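PDB 3TOV: glycosyl transferase family 9 from Veillonella parvula, which probably transfers a sugar from a nucleotide-activated donor to an acceptor, as heptosyltransferases of the same family do in lipopolysaccharide synthesis. Local coordinates for residues L24-F28 and H138-I144; T90-L96 and A111-M117; I164-R169 and G253-A257; F190-S194 and N268-M273. One frame throughout, in Å; residues are numbered along the deposited sequence.

Contact 1: L24-F28 and H138-I144; sequences LTTPF and HAADMYI
His138 is the N-cap of helix 139-149, with extended backbone angles (-63/153); Ala139 to Ile144 are helical. Residues 24-28 pass through a turn (Thr25 at -88/0) into helix 26-35. The register sets the CA of Leu24 5.0 Å from the CA of Ala140, and the CA of Phe28 4.9 Å from the CA of Ile144. His138, chi1 t, brings NE2 4.1 Å from Leu24 CD2, and its ND1 is hydrogen-bonded to Phe293 O. Ala139 CB lies 3.9 Å from Leu24 CD1; Leu24 is m, t. Ala140 CB fits against Leu24 O (3.5 Å) and Pro27 CG (4.2 Å), and its CA makes a CA-H...O contact of 3.6 Å with Leu24 O. The small side chain lets the backbones come close. Tyr143, chi1 m, turns its ring edge to Leu24 O (CD2, 3.7 Å); its CE2 is also 3.7 Å from Thr25 CG2. Phe28, chi1 t, directs its ring edge at Tyr143 O, 3.3 Å from CD1. Ile144 CG1 is 3.6 Å from Phe28 CA. Mainly apolar, with carbonyls meeting CH groups and ring edges, the contact joins two helix starts of the N-terminal Rossmann-like domain; Phe293, in the C-terminal half, suggests the interdomain cleft of a GT-B fold.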
# COMPACT_ATOMS: atom_id res chain seq x y z
N LEU A 24 2.46 -4.16 -1.18
CA LEU A 24 2.43 -4.83 -2.48
C LEU A 24 3.25 -6.12 -2.51
O LEU A 24 3.14 -6.91 -3.45
CB LEU A 24 2.93 -3.89 -3.57
CG LEU A 24 2.01 -2.71 -3.86
CD1 LEU A 24 2.69 -1.73 -4.77
CD2 LEU A 24 0.74 -3.24 -4.48
N THR A 25 4.09 -6.33 -1.50
CA THR A 25 4.87 -7.56 -1.41
C THR A 25 4.05 -8.61 -0.67
O THR A 25 4.50 -9.74 -0.47
CB THR A 25 6.18 -7.36 -0.63
OG1 THR A 25 5.90 -7.09 0.75
CG2 THR A 25 6.98 -6.22 -1.22
N THR A 26 2.85 -8.23 -0.26
CA THR A 26 2.08 -9.06 0.65
C THR A 26 1.40 -10.28 -0.01
O THR A 26 1.28 -11.34 0.64
CB THR A 26 1.10 -8.20 1.48
OG1 THR A 26 1.00 -8.74 2.80
CG2 THR A 26 -0.27 -8.13 0.83
N PRO A 27 0.96 -10.15 -1.28
CA PRO A 27 0.36 -11.27 -2.02
C PRO A 27 1.43 -12.29 -2.45
O PRO A 27 1.20 -13.50 -2.44
CB PRO A 27 -0.23 -10.58 -3.27
CG PRO A 27 -0.21 -9.13 -2.99
CD PRO A 27 0.97 -8.93 -2.10
N PHE A 28 2.59 -11.77 -2.85
CA PHE A 28 3.79 -12.58 -3.00
C PHE A 28 4.06 -13.46 -1.75
O PHE A 28 4.46 -14.63 -1.85
CB PHE A 28 4.96 -11.64 -3.28
CG PHE A 28 6.30 -12.24 -3.01
CD1 PHE A 28 7.10 -12.68 -4.05
CD2 PHE A 28 6.79 -12.33 -1.72
CE1 PHE A 28 8.34 -13.23 -3.81
CE2 PHE A 28 8.04 -12.87 -1.47
CZ PHE A 28 8.82 -13.32 -2.51
N HIS A 138 1.89 -5.50 -13.12
CA HIS A 138 1.57 -4.67 -11.97
C HIS A 138 2.63 -5.00 -10.90
O HIS A 138 3.19 -6.10 -10.89
CB HIS A 138 0.16 -5.03 -11.49
CG HIS A 138 -0.27 -4.34 -10.24
ND1 HIS A 138 -0.70 -3.03 -10.22
CD2 HIS A 138 -0.39 -4.79 -8.97
CE1 HIS A 138 -1.03 -2.69 -8.99
NE2 HIS A 138 -0.85 -3.74 -8.21
N ALA A 139 2.93 -4.06 -10.01
CA ALA A 139 4.01 -4.26 -9.05
C ALA A 139 3.88 -5.52 -8.16
O ALA A 139 4.89 -6.14 -7.78
CB ALA A 139 4.16 -3.03 -8.18
N ALA A 140 2.65 -5.91 -7.84
CA ALA A 140 2.46 -7.06 -6.97
C ALA A 140 2.67 -8.37 -7.73
O ALA A 140 3.19 -9.35 -7.18
CB ALA A 140 1.08 -7.03 -6.33
N ASP A 141 2.27 -8.37 -9.00
CA ASP A 141 2.48 -9.52 -9.86
C ASP A 141 3.96 -9.69 -10.18
O ASP A 141 4.44 -10.81 -10.35
CB ASP A 141 1.68 -9.39 -11.15
CG ASP A 141 0.18 -9.52 -10.94
OD1 ASP A 141 -0.22 -10.26 -10.00
OD2 ASP A 141 -0.59 -8.88 -11.70
N MSE A 142 4.67 -8.57 -10.26
CA MSE A 142 6.09 -8.64 -10.60
C MSE A 142 6.91 -9.23 -9.45
O MSE A 142 7.92 -9.90 -9.68
CB MSE A 142 6.62 -7.27 -11.07
CG MSE A 142 7.31 -6.44 -10.00
SE MSE A 142 8.37 -4.99 -10.81
CE MSE A 142 8.64 -3.94 -9.23
N TYR A 143 6.47 -8.99 -8.22
CA TYR A 143 7.13 -9.60 -7.08
C TYR A 143 6.95 -11.10 -7.19
O TYR A 143 7.92 -11.85 -7.12
CB TYR A 143 6.64 -9.00 -5.74
CG TYR A 143 7.22 -7.61 -5.51
CD1 TYR A 143 8.54 -7.35 -5.87
CD2 TYR A 143 6.46 -6.56 -4.99
CE1 TYR A 143 9.09 -6.09 -5.71
CE2 TYR A 143 7.02 -5.29 -4.84
CZ TYR A 143 8.34 -5.08 -5.20
OH TYR A 143 8.95 -3.86 -5.07
N ILE A 144 5.71 -11.53 -7.41
CA ILE A 144 5.39 -12.93 -7.64
C ILE A 144 6.19 -13.56 -8.81
O ILE A 144 6.58 -14.73 -8.75
CB ILE A 144 3.88 -13.09 -7.88
CG1 ILE A 144 3.13 -12.96 -6.55
CG2 ILE A 144 3.54 -14.41 -8.60
CD1 ILE A 144 1.65 -12.61 -6.68

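Contact 2: T90-L96 and A111-M117; sequences TDIVINL and APITTGM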
# COMPACT_ATOMS: atom_id res chain seq x y z
N THR A 90 19.98 -20.14 7.87
CA THR A 90 19.18 -19.72 6.72
C THR A 90 19.58 -20.42 5.41
O THR A 90 20.73 -20.35 4.99
CB THR A 90 19.31 -18.19 6.54
OG1 THR A 90 18.77 -17.52 7.69
CG2 THR A 90 18.59 -17.76 5.28
N ASP A 91 18.62 -21.07 4.77
CA ASP A 91 18.88 -21.87 3.57
C ASP A 91 18.90 -21.02 2.31
O ASP A 91 19.84 -21.07 1.51
CB ASP A 91 17.82 -22.97 3.43
CG ASP A 91 17.77 -23.90 4.63
OD1 ASP A 91 18.86 -24.31 5.09
OD2 ASP A 91 16.66 -24.21 5.12
N ILE A 92 17.83 -20.24 2.14
CA ILE A 92 17.64 -19.36 1.00
C ILE A 92 17.39 -17.92 1.43
O ILE A 92 16.55 -17.66 2.29
CB ILE A 92 16.38 -19.77 0.22
CG1 ILE A 92 16.51 -21.20 -0.31
CG2 ILE A 92 16.10 -18.79 -0.91
CD1 ILE A 92 15.18 -21.90 -0.39
N VAL A 93 18.11 -16.99 0.82
CA VAL A 93 17.77 -15.58 0.93
C VAL A 93 17.25 -15.00 -0.40
O VAL A 93 17.86 -15.17 -1.45
CB VAL A 93 18.95 -14.74 1.45
CG1 VAL A 93 18.86 -13.31 0.90
CG2 VAL A 93 18.96 -14.75 2.97
N ILE A 94 16.11 -14.33 -0.33
CA ILE A 94 15.48 -13.71 -1.49
C ILE A 94 15.49 -12.19 -1.33
O ILE A 94 14.86 -11.67 -0.42
CB ILE A 94 14.02 -14.16 -1.61
CG1 ILE A 94 13.94 -15.68 -1.55
CG2 ILE A 94 13.38 -13.61 -2.87
CD1 ILE A 94 12.62 -16.25 -1.96
N ASN A 95 16.20 -11.48 -2.20
CA ASN A 95 16.22 -10.02 -2.12
C ASN A 95 15.25 -9.39 -3.13
O ASN A 95 15.37 -9.63 -4.33
CB ASN A 95 17.63 -9.45 -2.30
CG ASN A 95 17.68 -7.93 -2.20
OD1 ASN A 95 16.80 -7.32 -1.60
ND2 ASN A 95 18.70 -7.33 -2.78
N LEU A 96 14.30 -8.60 -2.62
CA LEU A 96 13.27 -7.96 -3.45
C LEU A 96 13.58 -6.50 -3.66
O LEU A 96 12.92 -5.83 -4.43
CB LEU A 96 11.89 -8.08 -2.82
CG LEU A 96 11.33 -9.50 -2.86
CD1 LEU A 96 9.87 -9.60 -2.40
CD2 LEU A 96 11.49 -10.07 -4.26
N ALA A 111 23.81 -16.63 3.02
CA ALA A 111 23.15 -17.93 2.97
C ALA A 111 23.67 -18.75 1.80
O ALA A 111 24.07 -18.20 0.76
CB ALA A 111 21.64 -17.78 2.91
N PRO A 112 23.66 -20.08 1.95
CA PRO A 112 24.07 -21.04 0.93
C PRO A 112 23.61 -20.59 -0.44
O PRO A 112 24.31 -20.78 -1.44
CB PRO A 112 23.28 -22.29 1.33
CG PRO A 112 23.20 -22.21 2.79
CD PRO A 112 23.07 -20.74 3.13
N ILE A 113 22.43 -20.00 -0.49
CA ILE A 113 21.93 -19.53 -1.76
C ILE A 113 21.13 -18.23 -1.63
O ILE A 113 20.16 -18.15 -0.88
CB ILE A 113 21.12 -20.63 -2.47
CG1 ILE A 113 19.93 -20.04 -3.20
CG2 ILE A 113 20.62 -21.66 -1.48
CD1 ILE A 113 18.93 -21.09 -3.47
N THR A 114 21.60 -17.21 -2.34
CA THR A 114 20.92 -15.93 -2.44
C THR A 114 20.28 -15.80 -3.82
O THR A 114 20.89 -16.15 -4.84
CB THR A 114 21.87 -14.73 -2.24
OG1 THR A 114 22.58 -14.87 -1.01
CG2 THR A 114 21.09 -13.44 -2.23
N THR A 115 19.05 -15.30 -3.82
CA THR A 115 18.35 -15.06 -5.07
C THR A 115 17.48 -13.78 -4.97
O THR A 115 17.67 -12.94 -4.09
CB THR A 115 17.60 -16.34 -5.57
OG1 THR A 115 17.18 -16.16 -6.93
CG2 THR A 115 16.40 -16.68 -4.71
N GLY A 116 16.54 -13.63 -5.90
CA GLY A 116 15.85 -12.37 -6.04
C GLY A 116 16.68 -11.44 -6.90
O GLY A 116 17.49 -11.86 -7.71
N MSE A 117 16.48 -10.14 -6.72
CA MSE A 117 17.18 -9.19 -7.56
C MSE A 117 17.98 -8.28 -6.65
O MSE A 117 17.46 -7.80 -5.64
CB MSE A 117 16.19 -8.37 -8.37
CG MSE A 117 16.86 -7.57 -9.45
SE MSE A 117 15.79 -6.15 -10.18
CE MSE A 117 17.17 -5.36 -11.31
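Val93, Asn95 and Thr115 lose the most surface here. Val93 pairs with Thr114 in a parallel bridge, CA to CA 4.6 Å. Its N donates to Ile113 O (2.9 Å) and its O accepts from Thr115 N (2.7 Å). Its CG1 packs on Thr114 CG2 at 3.8 Å and its CG2 on Ala111 CB at 4.0 Å. On that face, Ala106 and Ile109 of the connecting helix 100-109 also touch Val93. Asn95 repeats the backbone pattern two residues on. Its N donates to Thr115 O (2.8 Å) and its O accepts from Met117 N (2.7 Å). Gly116 lies opposite Asn95. A CB there would clash with Asn95 O, and its backbone angles (84/-155) themselves call for glycine. Thr115 points to the other face, with Ile92, Ile94 and Ile113. Its CG2 is 4.1 Å from Ile94 CG1, while its OG1 bonds to Lys128 O in the next strand. The strands cross at -26°, the usual sort of twist in a beta-alpha-beta unit of a Rossmann-like domain. Four good backbone hydrogen bonds carry the pairing and the side chains add mainly apolar packing, so the register does not rest on side-chain polar groups.

Contact 3: I164-R169 and G253-A257; sequences ICEEWR and GPLAA
Trp168 lays one face of its indole over Gly253 and Pro254, at the start of helix 252-260. This is CH-pi packing between two helices of the C-terminal Rossmann-like half of a GT-B fold. Gly253 CA sits 3.5 Å from the centroid of the six-membered ring, 3° off the normal. Pro254 CD sits 3.7 Å from the centroid of the five-membered ring, 16° off. Glycine is needed at 253, because a CB would fall 2.3 Å from Trp168 CZ2. Trp168 has chi1 m and chi2 -23°. Its ring also meets Tyr55 edge-to-face. Residues 164-165 enter extended (Ile164 at -106/145). Cys165 is the N-cap, and its O accepts from Arg169 N at 3.2 Å. Residues 166-169 and 253-257 are helical. In register, the CA of Trp168 lies 4.8 Å from the CA of Pro254, and the CA of Arg169 lies 5.4 Å from the CA of Ala257. Ile164, with chi1 p and chi2 t, reaches Ala256 CB with CG2 (3.6 Å) and Ala257 CB with CD1 (3.6 Å). On the outer side, Arg169 NH1 forms a salt bridge with Glu166 OE1 at 3.2 Å. Ala257 CB completes the fit, 3.5 Å from Trp168 O and 3.8 Å from Trp168 CB.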
# COMPACT_ATOMS: atom_id res chain seq x y z
N ILE A 164 -5.09 -6.99 11.24
CA ILE A 164 -5.19 -6.05 12.36
C ILE A 164 -5.61 -6.81 13.61
O ILE A 164 -6.38 -7.77 13.53
CB ILE A 164 -6.18 -4.88 12.09
CG1 ILE A 164 -7.64 -5.34 12.22
CG2 ILE A 164 -5.93 -4.24 10.73
CD1 ILE A 164 -8.64 -4.26 11.90
N CYS A 165 -5.11 -6.39 14.76
CA CYS A 165 -5.41 -7.10 15.99
C CYS A 165 -6.48 -6.40 16.81
O CYS A 165 -6.95 -5.31 16.47
CB CYS A 165 -4.15 -7.26 16.84
SG CYS A 165 -3.64 -5.75 17.67
N GLU A 166 -6.86 -7.05 17.91
CA GLU A 166 -7.90 -6.55 18.79
C GLU A 166 -7.67 -5.11 19.23
O GLU A 166 -8.52 -4.24 19.01
CB GLU A 166 -8.01 -7.44 20.02
CG GLU A 166 -9.12 -7.03 20.96
CD GLU A 166 -10.42 -6.81 20.22
OE1 GLU A 166 -10.69 -7.56 19.25
OE2 GLU A 166 -11.17 -5.87 20.60
N GLU A 167 -6.52 -4.86 19.84
CA GLU A 167 -6.23 -3.56 20.43
C GLU A 167 -6.46 -2.42 19.43
O GLU A 167 -6.80 -1.31 19.83
CB GLU A 167 -4.79 -3.52 20.96
CG GLU A 167 -4.62 -2.68 22.23
CD GLU A 167 -3.77 -1.44 22.01
OE1 GLU A 167 -2.52 -1.57 21.95
OE2 GLU A 167 -4.34 -0.34 21.90
N TRP A 168 -6.30 -2.72 18.15
CA TRP A 168 -6.49 -1.71 17.11
C TRP A 168 -7.95 -1.50 16.78
O TRP A 168 -8.40 -0.37 16.62
CB TRP A 168 -5.72 -2.09 15.85
CG TRP A 168 -4.26 -2.09 16.07
CD1 TRP A 168 -3.58 -1.40 17.03
CD2 TRP A 168 -3.28 -2.82 15.33
NE1 TRP A 168 -2.24 -1.65 16.93
CE2 TRP A 168 -2.02 -2.52 15.89
CE3 TRP A 168 -3.34 -3.70 14.24
CZ2 TRP A 168 -0.84 -3.06 15.40
CZ3 TRP A 168 -2.17 -4.23 13.76
CH2 TRP A 168 -0.93 -3.91 14.34
N ARG A 169 -8.71 -2.59 16.68
CA ARG A 169 -10.15 -2.49 16.52
C ARG A 169 -10.72 -1.52 17.55
O ARG A 169 -11.64 -0.75 17.25
CB ARG A 169 -10.80 -3.85 16.69
CG ARG A 169 -10.03 -4.96 16.03
CD ARG A 169 -10.74 -5.54 14.82
NE ARG A 169 -9.92 -6.60 14.23
CZ ARG A 169 -9.60 -7.73 14.86
NH1 ARG A 169 -10.03 -7.96 16.10
NH2 ARG A 169 -8.84 -8.64 14.25
N GLY A 253 -1.05 0.35 12.17
CA GLY A 253 -1.96 -0.69 12.63
C GLY A 253 -3.36 -0.14 12.91
O GLY A 253 -4.36 -0.62 12.37
N PRO A 254 -3.44 0.86 13.79
CA PRO A 254 -4.71 1.53 14.05
C PRO A 254 -5.33 2.08 12.77
O PRO A 254 -6.55 2.02 12.60
CB PRO A 254 -4.29 2.68 14.95
CG PRO A 254 -3.13 2.12 15.72
CD PRO A 254 -2.40 1.26 14.76
N LEU A 255 -4.50 2.60 11.88
CA LEU A 255 -5.03 3.24 10.66
C LEU A 255 -5.87 2.29 9.81
O LEU A 255 -6.96 2.64 9.38
CB LEU A 255 -3.91 3.84 9.82
CG LEU A 255 -4.45 4.48 8.54
CD1 LEU A 255 -5.67 5.30 8.89
CD2 LEU A 255 -3.40 5.32 7.84
N ALA A 256 -5.34 1.09 9.57
CA ALA A 256 -6.09 0.05 8.89
C ALA A 256 -7.42 -0.19 9.60
O ALA A 256 -8.47 -0.26 8.96
CB ALA A 256 -5.27 -1.22 8.83
N ALA A 257 -7.37 -0.31 10.92
CA ALA A 257 -8.56 -0.65 11.70
C ALA A 257 -9.59 0.46 11.57
O ALA A 257 -10.80 0.21 11.52
CB ALA A 257 -8.19 -0.90 13.16

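Contact 4: F190-S194 and N268-M273; sequences FNIGS and NDSGPM
Asn191 ND2 donates to Ser270 OG at 3.1 Å. Ser270 OG donates in turn to Asn268 OD1 at 3.2 Å. Asn268 ND2 makes a weak bond to Gly193 O (3.3 Å), and Lys199 O is its stronger partner. Asn191 is chi1 t; Asn268 and Ser270 are p. The CA of Ile192 lies 6.1 Å from the CA of Asn268, and the CA of Ser194 lies 6.9 Å from the CA of Ser270. The segments leave the C-terminal ends of neighbouring parallel strands, 187-191 and 264-268, in the second Rossmann-like domain. In GT-B enzymes such loops face the interdomain cleft, and the sequence Asn268 to Met273 probably helps form the donor side, as in relatives. Gly193 adopts 82/136, which calls for glycine. Residues 269-270 are extended, then helix 271-277 begins, with Met273 N bonded to Ser270 O at 2.7 Å. Further out, Ser194 CB packs 3.3 Å from Asn268 ND2, and Pro272 CB lies 3.1 Å from Asn191 ND2.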
# COMPACT_ATOMS: atom_id res chain seq x y z
N PHE A 190 -11.91 9.92 3.10
CA PHE A 190 -11.04 10.60 2.16
C PHE A 190 -9.60 10.58 2.63
O PHE A 190 -9.30 10.90 3.78
CB PHE A 190 -11.44 12.06 2.03
CG PHE A 190 -12.86 12.26 1.62
CD1 PHE A 190 -13.16 12.64 0.33
CD2 PHE A 190 -13.89 12.05 2.53
CE1 PHE A 190 -14.47 12.82 -0.05
CE2 PHE A 190 -15.20 12.23 2.15
CZ PHE A 190 -15.50 12.62 0.86
N ASN A 191 -8.70 10.21 1.73
CA ASN A 191 -7.28 10.37 1.94
C ASN A 191 -6.80 11.24 0.79
O ASN A 191 -6.54 10.75 -0.30
CB ASN A 191 -6.59 9.00 1.97
CG ASN A 191 -5.08 9.09 1.73
OD1 ASN A 191 -4.37 9.91 2.34
ND2 ASN A 191 -4.59 8.24 0.84
N ILE A 192 -6.72 12.54 1.04
CA ILE A 192 -6.21 13.50 0.07
C ILE A 192 -4.73 13.77 0.38
O ILE A 192 -4.19 13.29 1.38
CB ILE A 192 -6.99 14.83 0.19
CG1 ILE A 192 -6.23 15.84 1.05
CG2 ILE A 192 -8.36 14.59 0.80
CD1 ILE A 192 -7.13 16.84 1.81
N GLY A 193 -4.07 14.55 -0.48
CA GLY A 193 -2.76 15.05 -0.13
C GLY A 193 -1.57 14.12 -0.33
O GLY A 193 -1.60 12.94 0.03
N SER A 194 -0.52 14.70 -0.90
CA SER A 194 0.66 13.98 -1.31
C SER A 194 1.80 14.97 -1.31
O SER A 194 1.57 16.18 -1.40
CB SER A 194 0.46 13.40 -2.72
OG SER A 194 1.66 12.85 -3.27
N ASN A 268 -5.97 9.83 -3.70
CA ASN A 268 -4.94 9.94 -4.73
C ASN A 268 -3.98 8.73 -4.72
O ASN A 268 -4.10 7.86 -3.86
CB ASN A 268 -4.16 11.23 -4.56
CG ASN A 268 -3.58 11.38 -3.17
OD1 ASN A 268 -3.97 10.66 -2.25
ND2 ASN A 268 -2.64 12.31 -3.01
N ASP A 269 -3.07 8.65 -5.68
CA ASP A 269 -2.12 7.54 -5.64
C ASP A 269 -1.14 7.82 -4.53
O ASP A 269 -0.27 8.68 -4.66
CB ASP A 269 -1.41 7.21 -6.98
CG ASP A 269 -1.21 8.42 -7.90
OD1 ASP A 269 -2.09 9.32 -7.95
OD2 ASP A 269 -0.18 8.46 -8.61
N SER A 270 -1.34 7.11 -3.43
CA SER A 270 -0.48 7.20 -2.25
C SER A 270 -0.69 5.96 -1.39
O SER A 270 -1.77 5.35 -1.42
CB SER A 270 -0.76 8.48 -1.44
OG SER A 270 -2.06 8.49 -0.87
N GLY A 271 0.34 5.59 -0.64
CA GLY A 271 0.34 4.37 0.16
C GLY A 271 -0.93 4.04 0.91
O GLY A 271 -1.35 2.88 0.95
N PRO A 272 -1.56 5.04 1.54
CA PRO A 272 -2.82 4.79 2.24
C PRO A 272 -3.89 4.17 1.35
O PRO A 272 -4.79 3.53 1.87
CB PRO A 272 -3.25 6.18 2.70
CG PRO A 272 -1.96 6.93 2.84
CD PRO A 272 -1.06 6.41 1.76
N MSE A 273 -3.79 4.38 0.04
CA MSE A 273 -4.73 3.75 -0.89
C MSE A 273 -4.61 2.22 -0.86
O MSE A 273 -5.61 1.51 -0.87
CB MSE A 273 -4.50 4.26 -2.30
CG MSE A 273 -5.52 3.76 -3.32
SE MSE A 273 -4.90 4.00 -5.16
CE MSE A 273 -3.42 2.72 -5.20

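Overall arrangement
Contacts 1 and 2 belong to the N-terminal Rossmann-like domain, contacts 3 and 4 to the C-terminal one. The first two share no helix or strand but touch: Leu96 CD1 lies 3.9 Å from Phe28 CE2. The segments of contacts 3 and 4 alternate along the chain, helix 166-178 being followed by strand 187-191; their nearest atoms are about 5 Å apart. All four are mainly buried. The centre of contact 4 is about 10 Å from the chain's centre, that of contact 1 about 11 Å, that of contact 2 about 24 Å. Strand pairing in contact 2 uses backbone bonds, contacts 1 and 3 rely on apolar and CH-pi packing, and contact 4 on side-chain polar bonds.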